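Local coordinates for cysteine protease (Listeria monocytogenes, PDB 5HU4), which cleaves the C-terminal sorting signal of surface proteins and, through a thioester intermediate, attaches them covalently to the cell wall, at residues D1-S6 and L17-T22; G49-D54 and D112-T117; K102-T107 and G125-T130. One frame throughout, in Å; residues are numbered along the deposited sequence.

Contact 1: residues D1-S6 and L17-T22; sequences DAVVGS and LVFKGT
The carbonyl oxygen of Val18 is held by one hydrogen bond from the N-terminal strand, Val4 N donating to Val18 O at 2.8 Å and almost straight (172° at the hydrogen). A weaker CA-H contact from Val3 supplements it, with Val3 CA 3.4 Å from Val18 O. In return Val18 N bonds to Gly5 O at 2.6 Å, coming from above that carbonyl's plane. Val18 thus serves both Val4 and Gly5, the mark of a beta bulge in this antiparallel hairpin, where the register slips by one residue after the Val3–Phe19 pair. Beyond it, Lys20 N closes the row on Ala2 O at 3.1 Å. Val4 holds CG2 between its backbone N and carbonyl carbon, and this methyl lies 3.6 Å from Val18 CG1. On the face shared by Val3 and Phe19, Val3 CG2, anti to its carbonyl carbon, meets the ring obliquely, 3.6 Å from Phe19 CE2. Phe19 also packs on Asn26 and Ala29, while Val18 lies against Tyr45 and Leu47 of strand 44-48 and Leu73 of strand 70-74. The hairpin is flanked by strand 31-33 on the side of Leu17 and Phe19 and by strand 70-74 on the side of Ser6.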
loop_
_atom_site.group_PDB
_atom_site.type_symbol
_atom_site.label_atom_id
_atom_site.label_comp_id
_atom_site.label_asym_id
_atom_site.label_seq_id
_atom_site.Cartn_x
_atom_site.Cartn_y
_atom_site.Cartn_z
ATOM N N ASP A 1 12.030 -13.076 -9.902
ATOM C CA ASP A 1 10.880 -12.182 -9.796
ATOM C C ASP A 1 11.256 -10.892 -9.074
ATOM O O ASP A 1 12.327 -10.795 -8.473
ATOM C CB ASP A 1 9.727 -12.876 -9.069
ATOM C CG ASP A 1 8.388 -12.654 -9.755
ATOM O OD1 ASP A 1 8.250 -11.646 -10.483
ATOM O OD2 ASP A 1 7.470 -13.481 -9.557
ATOM N N ALA A 2 10.354 -9.917 -9.115
ATOM C CA ALA A 2 10.583 -8.626 -8.480
ATOM C C ALA A 2 9.683 -8.463 -7.260
ATOM O O ALA A 2 9.573 -7.376 -6.696
ATOM C CB ALA A 2 10.352 -7.495 -9.472
ATOM N N VAL A 3 9.037 -9.556 -6.869
ATOM C CA VAL A 3 8.134 -9.561 -5.724
ATOM C C VAL A 3 8.912 -9.521 -4.412
ATOM O O VAL A 3 9.875 -10.269 -4.229
ATOM C CB VAL A 3 7.221 -10.803 -5.737
ATOM C CG1 VAL A 3 6.318 -10.825 -4.512
ATOM C CG2 VAL A 3 6.397 -10.838 -7.013
ATOM N N VAL A 4 8.494 -8.649 -3.500
ATOM C CA VAL A 4 9.151 -8.531 -2.205
ATOM C C VAL A 4 8.220 -8.949 -1.068
ATOM O O VAL A 4 8.669 -9.194 0.051
ATOM C CB VAL A 4 9.643 -7.093 -1.951
ATOM C CG1 VAL A 4 10.741 -6.724 -2.939
ATOM C CG2 VAL A 4 8.490 -6.115 -2.041
ATOM N N GLY A 5 6.925 -9.029 -1.360
ATOM C CA GLY A 5 5.948 -9.425 -0.362
ATOM C C GLY A 5 4.515 -9.117 -0.756
ATOM O O GLY A 5 4.190 -9.035 -1.940
ATOM N N SER A 6 3.658 -8.944 0.246
ATOM C CA SER A 6 2.241 -8.694 0.006
ATOM C C SER A 6 1.696 -7.567 0.876
ATOM O O SER A 6 2.229 -7.276 1.946
ATOM C CB SER A 6 1.426 -9.966 0.253
ATOM O OG SER A 6 1.771 -10.983 -0.671
ATOM N N LEU A 17 0.238 -8.346 -4.436
ATOM C CA LEU A 17 1.669 -8.581 -4.308
ATOM C C LEU A 17 2.403 -7.247 -4.340
ATOM O O LEU A 17 1.967 -6.309 -5.006
ATOM C CB LEU A 17 2.174 -9.493 -5.427
ATOM C CG LEU A 17 1.651 -10.929 -5.452
ATOM C CD1 LEU A 17 2.153 -11.653 -6.692
ATOM C CD2 LEU A 17 2.064 -11.673 -4.192
ATOM N N VAL A 18 3.513 -7.159 -3.616
ATOM C CA VAL A 18 4.311 -5.939 -3.610
ATOM C C VAL A 18 5.546 -6.104 -4.489
ATOM O O VAL A 18 6.309 -7.057 -4.334
ATOM C CB VAL A 18 4.745 -5.545 -2.187
ATOM C CG1 VAL A 18 5.469 -4.208 -2.210
ATOM C CG2 VAL A 18 3.537 -5.476 -1.268
ATOM N N PHE A 19 5.730 -5.173 -5.418
ATOM C CA PHE A 19 6.864 -5.214 -6.332
ATOM C C PHE A 19 7.867 -4.121 -5.997
ATOM O O PHE A 19 7.511 -3.087 -5.433
ATOM C CB PHE A 19 6.392 -5.071 -7.781
ATOM C CG PHE A 19 5.576 -6.233 -8.270
ATOM C CD1 PHE A 19 4.220 -6.310 -7.995
ATOM C CD2 PHE A 19 6.165 -7.248 -9.008
ATOM C CE1 PHE A 19 3.468 -7.379 -8.439
ATOM C CE2 PHE A 19 5.416 -8.319 -9.459
ATOM C CZ PHE A 19 4.065 -8.385 -9.174
ATOM N N LYS A 20 9.126 -4.356 -6.346
ATOM C CA LYS A 20 10.178 -3.384 -6.093
ATOM C C LYS A 20 10.314 -2.427 -7.273
ATOM O O LYS A 20 10.706 -2.831 -8.368
ATOM C CB LYS A 20 11.507 -4.093 -5.820
ATOM C CG LYS A 20 12.424 -3.355 -4.858
ATOM C CD LYS A 20 13.687 -4.157 -4.586
ATOM C CE LYS A 20 14.313 -3.773 -3.255
ATOM N NZ LYS A 20 15.406 -4.709 -2.867
ATOM N N GLY A 21 9.975 -1.163 -7.047
ATOM C CA GLY A 21 10.098 -0.145 -8.074
ATOM C C GLY A 21 8.803 0.144 -8.810
ATOM O O GLY A 21 8.083 -0.772 -9.209
ATOM N N THR A 22 8.511 1.428 -8.990
ATOM C CA THR A 22 7.334 1.852 -9.737
ATOM C C THR A 22 7.706 2.148 -11.187
ATOM O O THR A 22 8.179 3.238 -11.509
ATOM C CB THR A 22 6.683 3.100 -9.110
ATOM O OG1 THR A 22 6.295 2.811 -7.762
ATOM C CG2 THR A 22 5.454 3.521 -9.904
#

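Contact 2: residues G49-D54 and D112-T117; sequences GHHMRD and DKPTET
Two loops that flank the sortase active site meet here: one carries His50, the proton donor/acceptor, and the other directly follows Cys111, which forms the acyl-thioester intermediate. His51 and Pro114 join them without a hydrogen bond between the segments. The imidazole of His51 lies over the backbone leading into Pro114, whose N sits over the ring centre and whose CD makes a CH-pi contact, 4.2 Å from the centroid of the His51 ring and 16° off its normal. On the same face Lys113 C is offset toward the rim, 3.7 Å from His51 ND1. The CB of His51 points toward the second loop, and chi1 -173° sets CG anti to the backbone N. Both ring nitrogens have partners: ND1 bonds to Cys111 O and NE2 to Glu55 OE1. The backbone adds a CA-H...O contact, Pro114 CA lying 3.2 Å from His51 O. Farther along, Arg53 runs beside the proline, its CD 3.9 Å from Pro114 CG, while its NH1 forms a salt bridge with Glu55. The first loop leaves strand 44-48, the second links strand 105-111 to strand 119-132, and Gly49 is tied by its backbone to Ile109 of strand 105-111.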
loop_
_atom_site.group_PDB
_atom_site.type_symbol
_atom_site.label_atom_id
_atom_site.label_comp_id
_atom_site.label_asym_id
_atom_site.label_seq_id
_atom_site.Cartn_x
_atom_site.Cartn_y
_atom_site.Cartn_z
ATOM N N GLY A 49 -0.230 2.163 -6.523
ATOM C CA GLY A 49 -1.064 1.178 -7.183
ATOM C C GLY A 49 -2.037 1.866 -8.117
ATOM O O GLY A 49 -2.689 2.836 -7.735
ATOM N N HIS A 50 -2.133 1.368 -9.344
ATOM C CA HIS A 50 -2.952 2.015 -10.361
ATOM C C HIS A 50 -4.438 1.971 -10.019
ATOM O O HIS A 50 -4.913 1.042 -9.365
ATOM C CB HIS A 50 -2.719 1.366 -11.725
ATOM C CG HIS A 50 -3.080 2.250 -12.883
ATOM N ND1 HIS A 50 -2.388 3.397 -13.181
ATOM C CD2 HIS A 50 -4.069 2.145 -13.803
ATOM C CE1 HIS A 50 -2.932 3.970 -14.250
ATOM N NE2 HIS A 50 -3.947 3.231 -14.640
ATOM N N HIS A 51 -5.159 2.995 -10.461
ATOM C CA HIS A 51 -6.608 3.036 -10.331
ATOM C C HIS A 51 -7.223 2.748 -11.694
ATOM O O HIS A 51 -7.260 3.619 -12.563
ATOM C CB HIS A 51 -7.067 4.396 -9.796
ATOM C CG HIS A 51 -8.530 4.470 -9.486
ATOM N ND1 HIS A 51 -9.099 5.548 -8.842
ATOM C CD2 HIS A 51 -9.542 3.602 -9.729
ATOM C CE1 HIS A 51 -10.397 5.343 -8.704
ATOM N NE2 HIS A 51 -10.691 4.170 -9.235
ATOM N N MET A 52 -7.695 1.521 -11.880
ATOM C CA MET A 52 -8.247 1.101 -13.162
ATOM C C MET A 52 -9.739 1.401 -13.245
ATOM O O MET A 52 -10.369 1.723 -12.239
ATOM C CB MET A 52 -7.994 -0.391 -13.388
ATOM C CG MET A 52 -6.522 -0.763 -13.431
ATOM S SD MET A 52 -6.257 -2.494 -13.849
ATOM C CE MET A 52 -6.834 -2.523 -15.545
ATOM N N ARG A 53 -10.295 1.299 -14.451
ATOM C CA ARG A 53 -11.723 1.522 -14.654
ATOM C C ARG A 53 -12.521 0.523 -13.826
ATOM O O ARG A 53 -13.542 0.867 -13.229
ATOM C CB ARG A 53 -12.092 1.409 -16.134
ATOM C CG ARG A 53 -13.522 1.826 -16.435
ATOM C CD ARG A 53 -13.754 3.276 -16.042
ATOM N NE ARG A 53 -15.172 3.580 -15.870
ATOM C CZ ARG A 53 -15.813 3.513 -14.707
ATOM N NH1 ARG A 53 -15.163 3.154 -13.607
ATOM N NH2 ARG A 53 -17.105 3.807 -14.642
ATOM N N ASP A 54 -12.046 -0.717 -13.796
ATOM C CA ASP A 54 -12.576 -1.712 -12.879
ATOM C C ASP A 54 -12.147 -1.318 -11.470
ATOM O O ASP A 54 -11.000 -1.533 -11.077
ATOM C CB ASP A 54 -12.081 -3.113 -13.243
ATOM C CG ASP A 54 -12.679 -4.199 -12.365
ATOM O OD1 ASP A 54 -13.564 -3.889 -11.539
ATOM O OD2 ASP A 54 -12.268 -5.371 -12.506
ATOM N N ASP A 112 -7.022 9.488 -8.248
ATOM C CA ASP A 112 -8.370 9.677 -7.726
ATOM C C ASP A 112 -9.418 9.298 -8.769
ATOM O O ASP A 112 -10.608 9.215 -8.463
ATOM C CB ASP A 112 -8.573 11.121 -7.261
ATOM C CG ASP A 112 -8.712 12.096 -8.412
ATOM O OD1 ASP A 112 -7.927 11.998 -9.378
ATOM O OD2 ASP A 112 -9.609 12.964 -8.351
ATOM N N LYS A 113 -8.967 9.076 -10.002
ATOM C CA LYS A 113 -9.840 8.643 -11.091
ATOM C C LYS A 113 -9.158 7.563 -11.928
ATOM O O LYS A 113 -7.931 7.460 -11.928
ATOM C CB LYS A 113 -10.229 9.825 -11.992
ATOM C CG LYS A 113 -10.438 11.148 -11.275
ATOM C CD LYS A 113 -10.657 12.286 -12.261
ATOM C CE LYS A 113 -12.136 12.596 -12.419
ATOM N NZ LYS A 113 -12.788 12.853 -11.104
ATOM N N PRO A 114 -9.951 6.744 -12.639
ATOM C CA PRO A 114 -9.372 5.788 -13.589
ATOM C C PRO A 114 -8.937 6.455 -14.893
ATOM O O PRO A 114 -8.179 5.868 -15.665
ATOM C CB PRO A 114 -10.515 4.803 -13.835
ATOM C CG PRO A 114 -11.745 5.594 -13.582
ATOM C CD PRO A 114 -11.401 6.541 -12.469
ATOM N N THR A 115 -9.422 7.669 -15.133
ATOM C CA THR A 115 -9.012 8.438 -16.302
ATOM C C THR A 115 -7.769 9.256 -15.973
ATOM O O THR A 115 -7.255 9.186 -14.856
ATOM C CB THR A 115 -10.130 9.376 -16.791
ATOM O OG1 THR A 115 -10.743 10.020 -15.668
ATOM C CG2 THR A 115 -11.189 8.588 -17.546
ATOM N N GLU A 116 -7.285 10.024 -16.945
ATOM C CA GLU A 116 -6.097 10.841 -16.738
ATOM C C GLU A 116 -6.375 11.942 -15.724
ATOM O O GLU A 116 -7.388 12.640 -15.808
ATOM C CB GLU A 116 -5.607 11.446 -18.057
ATOM C CG GLU A 116 -4.257 10.907 -18.537
ATOM C CD GLU A 116 -3.223 10.789 -17.425
ATOM O OE1 GLU A 116 -3.151 11.693 -16.562
ATOM O OE2 GLU A 116 -2.483 9.780 -17.410
ATOM N N THR A 117 -5.471 12.082 -14.761
ATOM C CA THR A 117 -5.658 13.040 -13.685
ATOM C C THR A 117 -4.333 13.454 -13.059
ATOM O O THR A 117 -3.379 12.676 -13.019
ATOM C CB THR A 117 -6.576 12.471 -12.587
ATOM O OG1 THR A 117 -6.690 13.417 -11.517
ATOM C CG2 THR A 117 -6.019 11.158 -12.051
#

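Contact 3: residues K102-T107 and G125-T130; sequences KDARIT and GELEKT
Strands 105-111 and 119-132 form an antiparallel hairpin of the sortase beta-barrel, and near the start of the first strand and midway along the second Ile106 and Gly125 make a hydrogen-bonded pair, with Ile106 N 2.8 Å from Gly125 O and Gly125 N bonding back to Ile106 O at 2.9 Å. Both donors lie in the plane of the carbonyl they meet. Past the non-hydrogen-bonded pair Arg105–Glu126, Leu127 N reaches Ala104 O, this time from above the carbonyl plane. Beside that bond Ala104 CB and Leu127 CB touch at 3.6 Å. Ile106 CG2 packs over the Gly125 backbone, 3.6 Å from Gly125 O. Ile106 and Leu127 both pack on Tyr82 of strand 78-91.

Asp103, Arg105 and Glu126 form a salt-bridge network on the face bearing Arg105 and Glu126. Arg105 NE donates to the syn lone pair of Asp103 OD2 at 2.8 Å, almost straight and within the guanidinium plane. The Glu126 chain bends at chi2 (-69°), and its carboxylate comes close to the other acid, Asp103 OD2 only 2.8 Å from Glu126 OE1. Like charges this close would repel; the arginine may offset this, or one carboxylate may be protonated. Turned 80° to the guanidinium, the Glu126 carboxylate pairs with it through charge rather than a hydrogen bond, Glu126 OE2 standing off its plane at 3.4 Å from Arg105 NH2.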
loop_
_atom_site.group_PDB
_atom_site.type_symbol
_atom_site.label_atom_id
_atom_site.label_comp_id
_atom_site.label_asym_id
_atom_site.label_seq_id
_atom_site.Cartn_x
_atom_site.Cartn_y
_atom_site.Cartn_z
ATOM N N LYS A 102 10.158 9.862 10.498
ATOM C CA LYS A 102 10.729 9.336 11.734
ATOM C C LYS A 102 9.801 8.292 12.335
ATOM O O LYS A 102 10.244 7.265 12.848
ATOM C CB LYS A 102 10.994 10.459 12.741
ATOM C CG LYS A 102 12.159 11.387 12.390
ATOM C CD LYS A 102 13.023 10.827 11.264
ATOM C CE LYS A 102 14.508 10.985 11.543
ATOM N NZ LYS A 102 15.330 10.207 10.573
ATOM N N ASP A 103 8.504 8.565 12.257
ATOM C CA ASP A 103 7.487 7.613 12.678
ATOM C C ASP A 103 7.376 6.482 11.664
ATOM O O ASP A 103 7.554 6.695 10.463
ATOM C CB ASP A 103 6.136 8.310 12.840
ATOM C CG ASP A 103 5.661 8.961 11.553
ATOM O OD1 ASP A 103 6.269 9.969 11.131
ATOM O OD2 ASP A 103 4.682 8.463 10.959
ATOM N N ALA A 104 7.090 5.278 12.145
ATOM C CA ALA A 104 6.864 4.146 11.257
ATOM C C ALA A 104 5.474 4.251 10.639
ATOM O O ALA A 104 4.468 4.245 11.351
ATOM C CB ALA A 104 7.024 2.836 12.004
ATOM N N ARG A 105 5.419 4.354 9.315
ATOM C CA ARG A 105 4.149 4.548 8.627
ATOM C C ARG A 105 4.129 3.907 7.245
ATOM O O ARG A 105 5.177 3.635 6.658
ATOM C CB ARG A 105 3.842 6.039 8.492
ATOM C CG ARG A 105 4.875 6.794 7.674
ATOM C CD ARG A 105 4.345 8.133 7.196
ATOM N NE ARG A 105 4.017 9.023 8.305
ATOM C CZ ARG A 105 3.316 10.144 8.176
ATOM N NH1 ARG A 105 2.869 10.514 6.983
ATOM N NH2 ARG A 105 3.062 10.896 9.238
ATOM N N ILE A 106 2.924 3.670 6.735
ATOM C CA ILE A 106 2.746 3.218 5.362
ATOM C C ILE A 106 1.956 4.276 4.593
ATOM O O ILE A 106 1.061 4.920 5.143
ATOM C CB ILE A 106 2.034 1.845 5.292
ATOM C CG1 ILE A 106 2.114 1.263 3.878
ATOM C CG2 ILE A 106 0.589 1.948 5.765
ATOM C CD1 ILE A 106 1.497 -0.112 3.746
ATOM N N THR A 107 2.308 4.474 3.328
ATOM C CA THR A 107 1.663 5.495 2.513
ATOM C C THR A 107 1.154 4.915 1.199
ATOM O O THR A 107 1.934 4.617 0.296
ATOM C CB THR A 107 2.624 6.663 2.214
ATOM O OG1 THR A 107 3.134 7.190 3.445
ATOM C CG2 THR A 107 1.904 7.764 1.453
ATOM N N GLY A 125 -1.088 5.250 7.130
ATOM C CA GLY A 125 -1.343 4.430 8.298
ATOM C C GLY A 125 -0.124 4.308 9.190
ATOM O O GLY A 125 0.973 4.018 8.713
ATOM N N GLU A 126 -0.313 4.533 10.486
ATOM C CA GLU A 126 0.772 4.408 11.453
ATOM C C GLU A 126 0.946 2.960 11.899
ATOM O O GLU A 126 -0.037 2.239 12.086
ATOM C CB GLU A 126 0.512 5.302 12.668
ATOM C CG GLU A 126 0.377 6.781 12.341
ATOM C CD GLU A 126 1.682 7.399 11.885
ATOM O OE1 GLU A 126 2.751 6.932 12.332
ATOM O OE2 GLU A 126 1.639 8.354 11.082
ATOM N N LEU A 127 2.196 2.539 12.068
ATOM C CA LEU A 127 2.490 1.183 12.520
ATOM C C LEU A 127 1.978 0.978 13.938
ATOM O O LEU A 127 2.225 1.801 14.822
ATOM C CB LEU A 127 3.989 0.898 12.449
ATOM C CG LEU A 127 4.438 -0.527 12.780
ATOM C CD1 LEU A 127 3.959 -1.513 11.721
ATOM C CD2 LEU A 127 5.952 -0.595 12.934
ATOM N N GLU A 128 1.260 -0.118 14.151
ATOM C CA GLU A 128 0.637 -0.369 15.443
ATOM C C GLU A 128 1.280 -1.569 16.136
ATOM O O GLU A 128 1.434 -1.580 17.361
ATOM C CB GLU A 128 -0.874 -0.567 15.268
ATOM C CG GLU A 128 -1.501 -1.631 16.153
ATOM C CD GLU A 128 -3.001 -1.743 15.947
ATOM O OE1 GLU A 128 -3.531 -1.068 15.040
ATOM O OE2 GLU A 128 -3.653 -2.505 16.692
ATOM N N LYS A 129 1.674 -2.567 15.348
ATOM C CA LYS A 129 2.386 -3.724 15.886
ATOM C C LYS A 129 3.144 -4.492 14.804
ATOM O O LYS A 129 2.817 -4.408 13.619
ATOM C CB LYS A 129 1.416 -4.664 16.605
ATOM C CG LYS A 129 0.661 -5.607 15.684
ATOM C CD LYS A 129 -0.463 -6.310 16.428
ATOM C CE LYS A 129 -1.541 -5.323 16.841
ATOM N NZ LYS A 129 -2.773 -6.009 17.318
ATOM N N THR A 130 4.162 -5.235 15.227
ATOM C CA THR A 130 4.948 -6.072 14.328
ATOM C C THR A 130 5.119 -7.462 14.934
ATOM O O THR A 130 5.439 -7.593 16.115
ATOM C CB THR A 130 6.335 -5.460 14.048
ATOM O OG1 THR A 130 6.180 -4.179 13.423
ATOM C CG2 THR A 130 7.150 -6.366 13.133
#

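Overall arrangement
Contacts 1 and 3 each join the strands of an antiparallel hairpin in the same sortase beta-barrel; both are partly buried and held chiefly by backbone hydrogen bonds. They differ in their side chains: contact 1 is largely aliphatic and aromatic and absorbs a bulge, whereas contact 3 adds a charged network on one face. Contact 2 lies at the surface, between loops, and relies on histidine–proline packing with no hydrogen bond between its segments. Strands 105-111 and 119-132 link contacts 2 and 3: their connecting loop supplies 112-117, and contact 3 sits farther from that loop, about 26 Å away between centres, across the middle of the chain.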